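Local coordinates for NADPH-dependent nitro/flavin reductase (Bacillus subtilis, PDB 3N2S), which uses NADPH as reductant to reduce flavin mononucleotide, and also reduces nitroaromatic compounds, quinones and azo dyes, at residues T151-L156 with K242-N247; V78-L83 with V155-G160; P174-Q179 with H196-Y201. All blocks are in the same frame, centred on the assembly; numbering follows the deposited sequence.

How the contacts relate
Contacts 1 and 2 adjoin, with centres 10 Å apart, and share Val155 and Leu156 at the start of strand 155-164. Contact 1 packs the C-terminal segment 242-247 against the turn that opens this strand; contact 2 pairs the strand with its antiparallel neighbour 75-82. His154 O probably accepts a hydrogen bond from Leu83 N at 2.8 Å, joining the two. Contact 3 lies apart, its centre about 38 Å from that of contact 1 and 32 Å from that of contact 2. The bound FMN links the sheet to contact 3: its phosphate is gripped by Arg175, while the side chain of Phe159 in contact 2 comes within about 4 Å of it. All three contacts touch the second subunit.

Contact 1: residues T151-L156 with K242-N247; sequences TPDHVL and KEKGFN
His154 N donates a backbone hydrogen bond to Lys244 O at 2.8 Å, approaching nearly along the C=O axis, and so ties the turn ahead of strand 155-164 to the end of helix 237-243. Beside this bond the outer end of the Phe246 ring meets the turn, CZ lying 3.3 Å from His154 O. The next ring atom, CE2, is 3.7 Å from Leu156 CB, and the ring edge is turned to Val155 N. Lys244, bent at chi2 and chi3, brings its CG to 4.2 Å from Leu156 CD1. Asp153 sends its carboxylate over the His154 imidazole, OD1 standing 4.0 Å above the centre of the ring plane. Gly245 O lies at the edge of this imidazole, near its plane, and NE2 makes a weak hydrogen bond to Ser98 OG. Asp153 OD1 is also 3.2 Å from Lys244 O, two acceptors that are not hydrogen-bonded. Lys244 NZ, 4.5 Å from Asp153 OD2 and thus beyond a salt bridge, may weakly attract the carboxylate. An alanine in place of Asp153 would remove this carboxylate and would probably leave the imidazole less firmly positioned and the Lys244 ammonium without that nearby negative charge. Pro152 to Val155 form a type II beta turn, closed by a weak bond from Val155 N to Pro152 O. Gly245 ends the helix in a Schellman motif with positive phi (94°), and a CB there would run into His154 ND1. Tyr84 of helix 84-92 touches His154, Phe107 of helix 104-127 packs on Leu156 and Phe246, and Leu142 of helix 142-149 touches Leu156. With Tyr187 of the second subunit on Pro152 and Val155, the junction sits at the N-terminal end of inner strand 155-164, among three helices and the dimer partner.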
loop_
_atom_site.group_PDB
_atom_site.type_symbol
_atom_site.label_atom_id
_atom_site.label_comp_id
_atom_site.label_asym_id
_atom_site.label_seq_id
_atom_site.Cartn_x
_atom_site.Cartn_y
_atom_site.Cartn_z
ATOM N N THR A 151 0.115 20.392 -6.889
ATOM C CA THR A 151 -0.083 19.843 -5.548
ATOM C C THR A 151 0.566 20.759 -4.526
ATOM O O THR A 151 1.683 21.219 -4.742
ATOM C CB THR A 151 0.374 18.386 -5.434
ATOM O OG1 THR A 151 1.732 18.279 -5.856
ATOM C CG2 THR A 151 -0.532 17.415 -6.185
ATOM N N PRO A 152 -0.121 21.034 -3.403
ATOM C CA PRO A 152 0.457 21.939 -2.396
ATOM C C PRO A 152 1.473 21.231 -1.501
ATOM O O PRO A 152 1.782 20.044 -1.713
ATOM C CB PRO A 152 -0.781 22.401 -1.623
ATOM C CG PRO A 152 -1.710 21.177 -1.666
ATOM C CD PRO A 152 -1.459 20.540 -3.011
ATOM N N ASP A 153 1.956 21.924 -0.453
ATOM C CA ASP A 153 2.882 21.297 0.489
ATOM C C ASP A 153 2.121 20.218 1.252
ATOM O O ASP A 153 0.893 20.280 1.309
ATOM C CB ASP A 153 3.486 22.317 1.458
ATOM C CG ASP A 153 4.977 22.133 1.577
ATOM O OD1 ASP A 153 5.419 21.496 2.555
ATOM O OD2 ASP A 153 5.705 22.558 0.643
ATOM N N HIS A 154 2.836 19.196 1.764
ATOM C CA HIS A 154 2.228 18.050 2.481
ATOM C C HIS A 154 1.432 17.114 1.569
ATOM O O HIS A 154 0.618 16.318 2.047
ATOM C CB HIS A 154 1.421 18.478 3.725
ATOM C CG HIS A 154 2.241 19.276 4.683
ATOM N ND1 HIS A 154 3.283 18.701 5.384
ATOM C CD2 HIS A 154 2.183 20.591 4.971
ATOM C CE1 HIS A 154 3.812 19.683 6.097
ATOM N NE2 HIS A 154 3.188 20.838 5.876
ATOM N N VAL A 155 1.675 17.221 0.257
ATOM C CA VAL A 155 1.060 16.349 -0.752
ATOM C C VAL A 155 2.213 15.771 -1.583
ATOM O O VAL A 155 3.036 16.526 -2.108
ATOM C CB VAL A 155 -0.051 17.016 -1.615
ATOM C CG1 VAL A 155 -0.564 16.058 -2.692
ATOM C CG2 VAL A 155 -1.214 17.485 -0.756
ATOM N N LEU A 156 2.310 14.430 -1.634
ATOM C CA LEU A 156 3.375 13.781 -2.380
ATOM C C LEU A 156 2.811 12.794 -3.409
ATOM O O LEU A 156 2.328 11.726 -3.012
ATOM C CB LEU A 156 4.352 13.051 -1.415
ATOM C CG LEU A 156 5.657 12.502 -2.042
ATOM C CD1 LEU A 156 6.634 13.659 -2.409
ATOM C CD2 LEU A 156 6.365 11.564 -1.083
ATOM N N LYS A 242 11.452 15.515 1.916
ATOM C CA LYS A 242 11.605 16.444 3.055
ATOM C C LYS A 242 11.156 17.852 2.680
ATOM O O LYS A 242 10.491 18.505 3.483
ATOM C CB LYS A 242 13.063 16.453 3.553
ATOM C CG LYS A 242 13.499 15.149 4.206
ATOM C CD LYS A 242 14.979 15.159 4.537
ATOM C CE LYS A 242 15.491 13.795 4.949
ATOM N NZ LYS A 242 15.013 13.373 6.299
ATOM N N GLU A 243 11.476 18.298 1.437
ATOM C CA GLU A 243 11.087 19.591 0.867
ATOM C C GLU A 243 9.557 19.699 0.810
ATOM O O GLU A 243 9.013 20.792 0.966
ATOM C CB GLU A 243 11.701 19.745 -0.546
ATOM C CG GLU A 243 11.525 21.101 -1.215
ATOM C CD GLU A 243 12.129 21.205 -2.607
ATOM O OE1 GLU A 243 13.179 20.569 -2.857
ATOM O OE2 GLU A 243 11.552 21.929 -3.450
ATOM N N LYS A 244 8.859 18.562 0.602
ATOM C CA LYS A 244 7.404 18.528 0.533
ATOM C C LYS A 244 6.724 18.371 1.888
ATOM O O LYS A 244 5.498 18.360 1.957
ATOM C CB LYS A 244 6.928 17.468 -0.486
ATOM C CG LYS A 244 7.257 17.834 -1.935
ATOM C CD LYS A 244 6.332 18.902 -2.524
ATOM C CE LYS A 244 7.060 20.156 -2.904
ATOM N NZ LYS A 244 6.160 21.113 -3.597
ATOM N N GLY A 245 7.515 18.273 2.947
ATOM C CA GLY A 245 7.023 18.174 4.312
ATOM C C GLY A 245 6.873 16.773 4.854
ATOM O O GLY A 245 6.078 16.557 5.767
ATOM N N PHE A 246 7.656 15.802 4.344
ATOM C CA PHE A 246 7.565 14.429 4.829
ATOM C C PHE A 246 8.887 13.879 5.290
ATOM O O PHE A 246 9.929 14.263 4.768
ATOM C CB PHE A 246 7.062 13.486 3.700
ATOM C CG PHE A 246 5.644 13.719 3.255
ATOM C CD1 PHE A 246 4.601 12.968 3.784
ATOM C CD2 PHE A 246 5.349 14.669 2.275
ATOM C CE1 PHE A 246 3.281 13.167 3.351
ATOM C CE2 PHE A 246 4.038 14.859 1.843
ATOM C CZ PHE A 246 3.012 14.111 2.393
ATOM N N ASN A 247 8.833 12.893 6.190
ATOM C CA ASN A 247 9.979 12.071 6.609
ATOM C C ASN A 247 11.193 12.860 7.150
ATOM O O ASN A 247 12.348 12.452 6.972
ATOM C CB ASN A 247 10.378 11.219 5.393
ATOM C CG ASN A 247 11.203 10.026 5.694
ATOM O OD1 ASN A 247 10.972 9.323 6.664
ATOM N ND2 ASN A 247 12.129 9.736 4.800
#

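Contact 2: residues V78-L83 with V155-G160; sequences VFCADL and VLPLFG
The rings of Phe79 and Phe159 lie nearly parallel, planes at 23°, but are slid apart with centroids 5.6 Å from each other, so they barely overlap. Phe159 reaches across obliquely, its CE1 3.5 Å from Phe79 CB. Ala118 of helix 104-127 touches both side chains, Tyr134 meets the Phe159 ring at a steep tilt, and the bound FMN lies about 4 Å from the Phe159 side chain. The rings sit at a classic beta bulge between antiparallel strands 75-82 and 155-164, neighbours inside the sheet of the nitroreductase fold: Leu158 and Phe159 both face Phe79, shifting the register by one. Phe159 takes the crowded chi1 position (48°), with CG between the backbone N and the carbonyl carbon. Phe79 is bonded to both bulge residues, its N donating to Phe159 O at 2.9 Å and its O accepting from Leu158 N nearly along the C=O axis. Past the bulge Ala81 pairs with Leu156: Leu156 N approaches Ala81 O in the carbonyl plane, whereas Ala81 N stands above the plane of the Leu156 carbonyl, 34° out of it. Leu156 O also receives a CA-H...O contact from Cys80 CA at 3.3 Å. On the face carrying Val78, Cys80 and Asp82, Pro157 lies beside Val78, with its CB 4.0 Å from Val78 CG1. Cys80 CB packs against Val155 CG1. Asp82 is held from outside the pair, OD2 by Ser47 OG and by Tyr187 OH of the second subunit, OD1 by capping Arg85 N; across the strands Val155 CG2 rests 3.9 Å from Asp82 OD1.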
loop_
_atom_site.group_PDB
_atom_site.type_symbol
_atom_site.label_atom_id
_atom_site.label_comp_id
_atom_site.label_asym_id
_atom_site.label_seq_id
_atom_site.Cartn_x
_atom_site.Cartn_y
_atom_site.Cartn_z
ATOM N N VAL A 78 -3.727 9.637 -10.312
ATOM C CA VAL A 78 -2.455 9.835 -9.610
ATOM C C VAL A 78 -2.740 9.732 -8.116
ATOM O O VAL A 78 -3.523 10.531 -7.581
ATOM C CB VAL A 78 -1.654 11.119 -9.990
ATOM C CG1 VAL A 78 -0.370 11.229 -9.152
ATOM C CG2 VAL A 78 -1.323 11.130 -11.483
ATOM N N PHE A 79 -2.106 8.746 -7.448
ATOM C CA PHE A 79 -2.278 8.550 -6.011
ATOM C C PHE A 79 -1.248 9.353 -5.274
ATOM O O PHE A 79 -0.055 9.239 -5.570
ATOM C CB PHE A 79 -2.214 7.050 -5.616
ATOM C CG PHE A 79 -3.512 6.350 -5.929
ATOM C CD1 PHE A 79 -4.454 6.119 -4.931
ATOM C CD2 PHE A 79 -3.822 5.973 -7.236
ATOM C CE1 PHE A 79 -5.680 5.513 -5.231
ATOM C CE2 PHE A 79 -5.037 5.346 -7.531
ATOM C CZ PHE A 79 -5.962 5.127 -6.525
ATOM N N CYS A 80 -1.707 10.151 -4.302
ATOM C CA CYS A 80 -0.814 11.003 -3.497
ATOM C C CYS A 80 -0.926 10.701 -2.039
ATOM O O CYS A 80 -2.043 10.541 -1.549
ATOM C CB CYS A 80 -1.122 12.486 -3.714
ATOM S SG CYS A 80 -1.155 13.017 -5.434
ATOM N N ALA A 81 0.213 10.797 -1.310
ATOM C CA ALA A 81 0.218 10.817 0.148
ATOM C C ALA A 81 -0.302 12.230 0.427
ATOM O O ALA A 81 0.105 13.177 -0.264
ATOM C CB ALA A 81 1.641 10.643 0.680
ATOM N N ASP A 82 -1.274 12.377 1.334
ATOM C CA ASP A 82 -1.872 13.689 1.605
ATOM C C ASP A 82 -2.025 13.951 3.095
ATOM O O ASP A 82 -2.862 13.336 3.746
ATOM C CB ASP A 82 -3.244 13.839 0.882
ATOM C CG ASP A 82 -3.902 15.221 0.929
ATOM O OD1 ASP A 82 -3.639 15.977 1.881
ATOM O OD2 ASP A 82 -4.763 15.498 0.069
ATOM N N LEU A 83 -1.260 14.919 3.599
ATOM C CA LEU A 83 -1.358 15.402 4.987
ATOM C C LEU A 83 -1.745 16.891 4.992
ATOM O O LEU A 83 -1.876 17.521 6.052
ATOM C CB LEU A 83 -0.077 15.111 5.762
ATOM C CG LEU A 83 0.190 13.604 6.021
ATOM C CD1 LEU A 83 1.551 13.357 6.593
ATOM C CD2 LEU A 83 -0.891 12.981 6.901
ATOM N N VAL A 155 1.675 17.221 0.257
ATOM C CA VAL A 155 1.060 16.349 -0.752
ATOM C C VAL A 155 2.213 15.771 -1.583
ATOM O O VAL A 155 3.036 16.526 -2.108
ATOM C CB VAL A 155 -0.051 17.016 -1.615
ATOM C CG1 VAL A 155 -0.564 16.058 -2.692
ATOM C CG2 VAL A 155 -1.214 17.485 -0.756
ATOM N N LEU A 156 2.310 14.430 -1.634
ATOM C CA LEU A 156 3.375 13.781 -2.380
ATOM C C LEU A 156 2.811 12.794 -3.409
ATOM O O LEU A 156 2.328 11.726 -3.012
ATOM C CB LEU A 156 4.352 13.051 -1.415
ATOM C CG LEU A 156 5.657 12.502 -2.042
ATOM C CD1 LEU A 156 6.634 13.659 -2.409
ATOM C CD2 LEU A 156 6.365 11.564 -1.083
ATOM N N PRO A 157 2.925 13.078 -4.728
ATOM C CA PRO A 157 2.494 12.068 -5.726
ATOM C C PRO A 157 3.398 10.827 -5.581
ATOM O O PRO A 157 4.596 10.957 -5.381
ATOM C CB PRO A 157 2.695 12.781 -7.072
ATOM C CG PRO A 157 2.772 14.283 -6.720
ATOM C CD PRO A 157 3.488 14.278 -5.389
ATOM N N LEU A 158 2.795 9.634 -5.553
ATOM C CA LEU A 158 3.527 8.384 -5.327
ATOM C C LEU A 158 3.634 7.568 -6.600
ATOM O O LEU A 158 4.697 7.027 -6.901
ATOM C CB LEU A 158 2.813 7.539 -4.236
ATOM C CG LEU A 158 2.481 8.250 -2.914
ATOM C CD1 LEU A 158 1.749 7.310 -1.973
ATOM C CD2 LEU A 158 3.767 8.767 -2.235
ATOM N N PHE A 159 2.507 7.420 -7.306
ATOM C CA PHE A 159 2.436 6.642 -8.557
ATOM C C PHE A 159 1.131 6.968 -9.245
ATOM O O PHE A 159 0.176 7.401 -8.594
ATOM C CB PHE A 159 2.496 5.112 -8.292
ATOM C CG PHE A 159 1.552 4.649 -7.197
ATOM C CD1 PHE A 159 0.218 4.376 -7.476
ATOM C CD2 PHE A 159 1.999 4.500 -5.882
ATOM C CE1 PHE A 159 -0.652 4.001 -6.463
ATOM C CE2 PHE A 159 1.120 4.114 -4.864
ATOM C CZ PHE A 159 -0.198 3.871 -5.159
ATOM N N GLY A 160 1.110 6.737 -10.547
ATOM C CA GLY A 160 -0.105 6.825 -11.329
ATOM C C GLY A 160 -0.713 5.435 -11.429
ATOM O O GLY A 160 -0.077 4.419 -11.070
#

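Contact 3: residues P174-Q179 with H196-Y201; sequences PRLPKQ and HTMNTY. With FMN (flavin mononucleotide), chain E.
Tyr201 leaves helix 191-213 with CG anti to the backbone N (chi1 -168°), which carries its ring across the segment 174-179. CB begins the contact, 3.8 Å from Pro177 CD. Along one side of the ring CD2 meets Leu176 CD2 at 3.5 Å; along the other CE1 lies 3.3 Å from Arg175 O. Leu176 CA stands over a face, 3.8 Å from the ring centroid and 15° off the normal, a CH-pi contact. At the tip OH donates to Pro174 O at 2.8 Å; the carbonyl oxygen is at the edge of the tyrosine ring, yet the hydroxyl stands above the carbonyl plane. One turn earlier, Thr197 slides past Gln179, its methyl CG2 3.4 Å from Gln179 CG, while its OG1 turns back along its own helix to Phe194 O and Asp193 O. Leu176 CD2 also touches the selenium of the selenomethionine at Met198. With its neighbours Pro174 and Leu176 held on Tyr201, Arg175, its CB directed away from the helix, extends its guanidinium to FMN. Both end nitrogens fork onto one phosphate oxygen, NH1 to FMN O1P at 2.9 Å and NH2 to FMN O1P at 2.7 Å, in the guanidinium plane. The second subunit fixes the guanidinium's rotation, Gln35 O bonding NE and Ala37 O bonding NH2, and its Tyr42 OH is hydrogen-bonded to Pro174 O. Arg175 thus holds the phosphate end of an FMN pocket, where Ser13, Arg15 and Lys173 are among the other residues hydrogen-bonded to the cofactor, at a subunit interface as in the nitroreductase family.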
loop_
_atom_site.group_PDB
_atom_site.type_symbol
_atom_site.label_atom_id
_atom_site.label_comp_id
_atom_site.label_asym_id
_atom_site.label_seq_id
_atom_site.Cartn_x
_atom_site.Cartn_y
_atom_site.Cartn_z
ATOM N N PRO A 174 5.205 -15.032 -13.366
ATOM C CA PRO A 174 5.311 -15.858 -12.148
ATOM C C PRO A 174 5.850 -15.077 -10.953
ATOM O O PRO A 174 6.713 -14.207 -11.096
ATOM C CB PRO A 174 6.284 -16.975 -12.552
ATOM C CG PRO A 174 6.239 -17.006 -14.050
ATOM C CD PRO A 174 6.070 -15.549 -14.439
ATOM N N ARG A 175 5.318 -15.391 -9.784
ATOM C CA ARG A 175 5.715 -14.773 -8.533
ATOM C C ARG A 175 6.696 -15.686 -7.813
ATOM O O ARG A 175 6.752 -16.883 -8.112
ATOM C CB ARG A 175 4.471 -14.535 -7.652
ATOM C CG ARG A 175 3.533 -13.447 -8.214
ATOM C CD ARG A 175 4.224 -12.077 -8.317
ATOM N NE ARG A 175 3.274 -10.991 -8.583
ATOM C CZ ARG A 175 3.024 -10.490 -9.786
ATOM N NH1 ARG A 175 3.605 -11.004 -10.860
ATOM N NH2 ARG A 175 2.187 -9.471 -9.926
ATOM N N LEU A 176 7.446 -15.121 -6.853
ATOM C CA LEU A 176 8.386 -15.882 -6.023
ATOM C C LEU A 176 7.718 -17.119 -5.436
ATOM O O LEU A 176 6.524 -17.076 -5.105
ATOM C CB LEU A 176 8.864 -15.016 -4.838
ATOM C CG LEU A 176 9.988 -13.989 -5.133
ATOM C CD1 LEU A 176 9.957 -12.863 -4.090
ATOM C CD2 LEU A 176 11.376 -14.659 -5.119
ATOM N N PRO A 177 8.465 -18.225 -5.231
ATOM C CA PRO A 177 7.859 -19.390 -4.561
ATOM C C PRO A 177 7.322 -18.953 -3.209
ATOM O O PRO A 177 7.891 -18.055 -2.582
ATOM C CB PRO A 177 9.053 -20.344 -4.388
ATOM C CG PRO A 177 9.947 -19.997 -5.553
ATOM C CD PRO A 177 9.878 -18.487 -5.578
ATOM N N LYS A 178 6.206 -19.543 -2.779
ATOM C CA LYS A 178 5.563 -19.251 -1.498
ATOM C C LYS A 178 6.564 -19.179 -0.329
ATOM O O LYS A 178 6.555 -18.208 0.424
ATOM C CB LYS A 178 4.461 -20.299 -1.222
ATOM C CG LYS A 178 3.755 -20.166 0.136
ATOM C CD LYS A 178 2.925 -21.412 0.430
ATOM C CE LYS A 178 2.182 -21.329 1.740
ATOM N NZ LYS A 178 1.408 -22.569 1.993
ATOM N N GLN A 179 7.433 -20.195 -0.203
ATOM C CA GLN A 179 8.415 -20.282 0.870
ATOM C C GLN A 179 9.505 -19.165 0.886
ATOM O O GLN A 179 10.160 -18.967 1.914
ATOM C CB GLN A 179 8.946 -21.723 1.013
ATOM C CG GLN A 179 9.885 -22.202 -0.100
ATOM C CD GLN A 179 9.318 -22.729 -1.411
ATOM O OE1 GLN A 179 10.083 -23.201 -2.271
ATOM N NE2 GLN A 179 7.999 -22.686 -1.615
ATOM N N HIS A 196 18.172 -22.479 -2.650
ATOM C CA HIS A 196 17.292 -23.440 -3.320
ATOM C C HIS A 196 16.078 -22.721 -3.926
ATOM O O HIS A 196 15.717 -22.991 -5.068
ATOM C CB HIS A 196 16.819 -24.515 -2.322
ATOM C CG HIS A 196 15.967 -25.580 -2.931
ATOM N ND1 HIS A 196 14.588 -25.597 -2.756
ATOM C CD2 HIS A 196 16.320 -26.632 -3.702
ATOM C CE1 HIS A 196 14.156 -26.653 -3.424
ATOM N NE2 HIS A 196 15.163 -27.305 -4.012
ATOM N N THR A 197 15.439 -21.825 -3.151
ATOM C CA THR A 197 14.255 -21.104 -3.632
ATOM C C THR A 197 14.619 -20.112 -4.725
ATOM O O THR A 197 13.899 -20.020 -5.708
ATOM C CB THR A 197 13.483 -20.443 -2.466
ATOM O OG1 THR A 197 14.348 -19.547 -1.798
ATOM C CG2 THR A 197 12.943 -21.442 -1.480
HETATM N N MSE A 198 15.727 -19.369 -4.550
HETATM C CA MSE A 198 16.194 -18.379 -5.526
HETATM C C MSE A 198 16.679 -19.027 -6.822
HETATM O O MSE A 198 16.426 -18.476 -7.886
HETATM C CB MSE A 198 17.234 -17.431 -4.927
HETATM C CG MSE A 198 16.667 -16.582 -3.762
HETATM SE SE MSE A 198 15.004 -15.594 -4.203
HETATM C CE MSE A 198 15.656 -14.905 -5.937
ATOM N N ASN A 199 17.332 -20.205 -6.739
ATOM C CA ASN A 199 17.770 -20.957 -7.922
ATOM C C ASN A 199 16.562 -21.429 -8.701
ATOM O O ASN A 199 16.548 -21.313 -9.926
ATOM C CB ASN A 199 18.634 -22.184 -7.528
ATOM C CG ASN A 199 20.086 -21.898 -7.241
ATOM O OD1 ASN A 199 20.546 -20.756 -7.175
ATOM N ND2 ASN A 199 20.841 -22.956 -7.050
ATOM N N THR A 200 15.554 -21.979 -7.995
ATOM C CA THR A 200 14.314 -22.471 -8.604
ATOM C C THR A 200 13.604 -21.300 -9.308
ATOM O O THR A 200 13.188 -21.447 -10.450
ATOM C CB THR A 200 13.406 -23.106 -7.530
ATOM O OG1 THR A 200 14.115 -24.187 -6.929
ATOM C CG2 THR A 200 12.089 -23.621 -8.097
ATOM N N TYR A 201 13.461 -20.164 -8.613
ATOM C CA TYR A 201 12.811 -18.982 -9.186
ATOM C C TYR A 201 13.550 -18.441 -10.386
ATOM O O TYR A 201 12.912 -18.152 -11.388
ATOM C CB TYR A 201 12.601 -17.887 -8.134
ATOM C CG TYR A 201 11.677 -16.784 -8.605
ATOM C CD1 TYR A 201 10.434 -17.077 -9.167
ATOM C CD2 TYR A 201 12.010 -15.450 -8.424
ATOM C CE1 TYR A 201 9.558 -16.059 -9.555
ATOM C CE2 TYR A 201 11.131 -14.424 -8.779
ATOM C CZ TYR A 201 9.911 -14.731 -9.347
ATOM O OH TYR A 201 9.073 -13.707 -9.722
HETATM N N1 FMN E . 4.944 -0.822 -14.970
HETATM C C2 FMN E . 5.273 0.045 -15.965
HETATM O O2 FMN E . 5.190 -0.298 -17.159
HETATM N N3 FMN E . 5.699 1.303 -15.676
HETATM C C4 FMN E . 5.821 1.864 -14.429
HETATM O O4 FMN E . 6.206 3.024 -14.232
HETATM C C4A FMN E . 5.451 0.973 -13.307
HETATM N N5 FMN E . 5.469 1.422 -12.076
HETATM C C5A FMN E . 4.955 0.577 -11.070
HETATM C C6 FMN E . 4.865 1.107 -9.756
HETATM C C7 FMN E . 4.272 0.376 -8.737
HETATM C C7M FMN E . 4.095 1.019 -7.370
HETATM C C8 FMN E . 3.850 -0.990 -8.982
HETATM C C8M FMN E . 3.273 -1.835 -7.901
HETATM C C9 FMN E . 3.958 -1.550 -10.289
HETATM C C9A FMN E . 4.524 -0.799 -11.346
HETATM N N10 FMN E . 4.574 -1.252 -12.691
HETATM C C10 FMN E . 4.974 -0.437 -13.703
HETATM C "C1'" FMN E . 4.110 -2.621 -13.009
HETATM C "C2'" FMN E . 5.177 -3.636 -12.574
HETATM O "O2'" FMN E . 6.177 -3.581 -13.503
HETATM C "C3'" FMN E . 4.523 -5.014 -12.625
HETATM O "O3'" FMN E . 3.455 -5.014 -11.631
HETATM C "C4'" FMN E . 5.568 -6.193 -12.384
HETATM O "O4'" FMN E . 6.346 -6.323 -13.591
HETATM C "C5'" FMN E . 4.800 -7.533 -12.221
HETATM O "O5'" FMN E . 4.036 -7.737 -13.446
HETATM P P FMN E . 2.447 -8.031 -13.420
HETATM O O1P FMN E . 2.186 -9.305 -12.656
HETATM O O2P FMN E . 2.179 -8.033 -14.908
HETATM O O3P FMN E . 1.847 -6.752 -12.812
#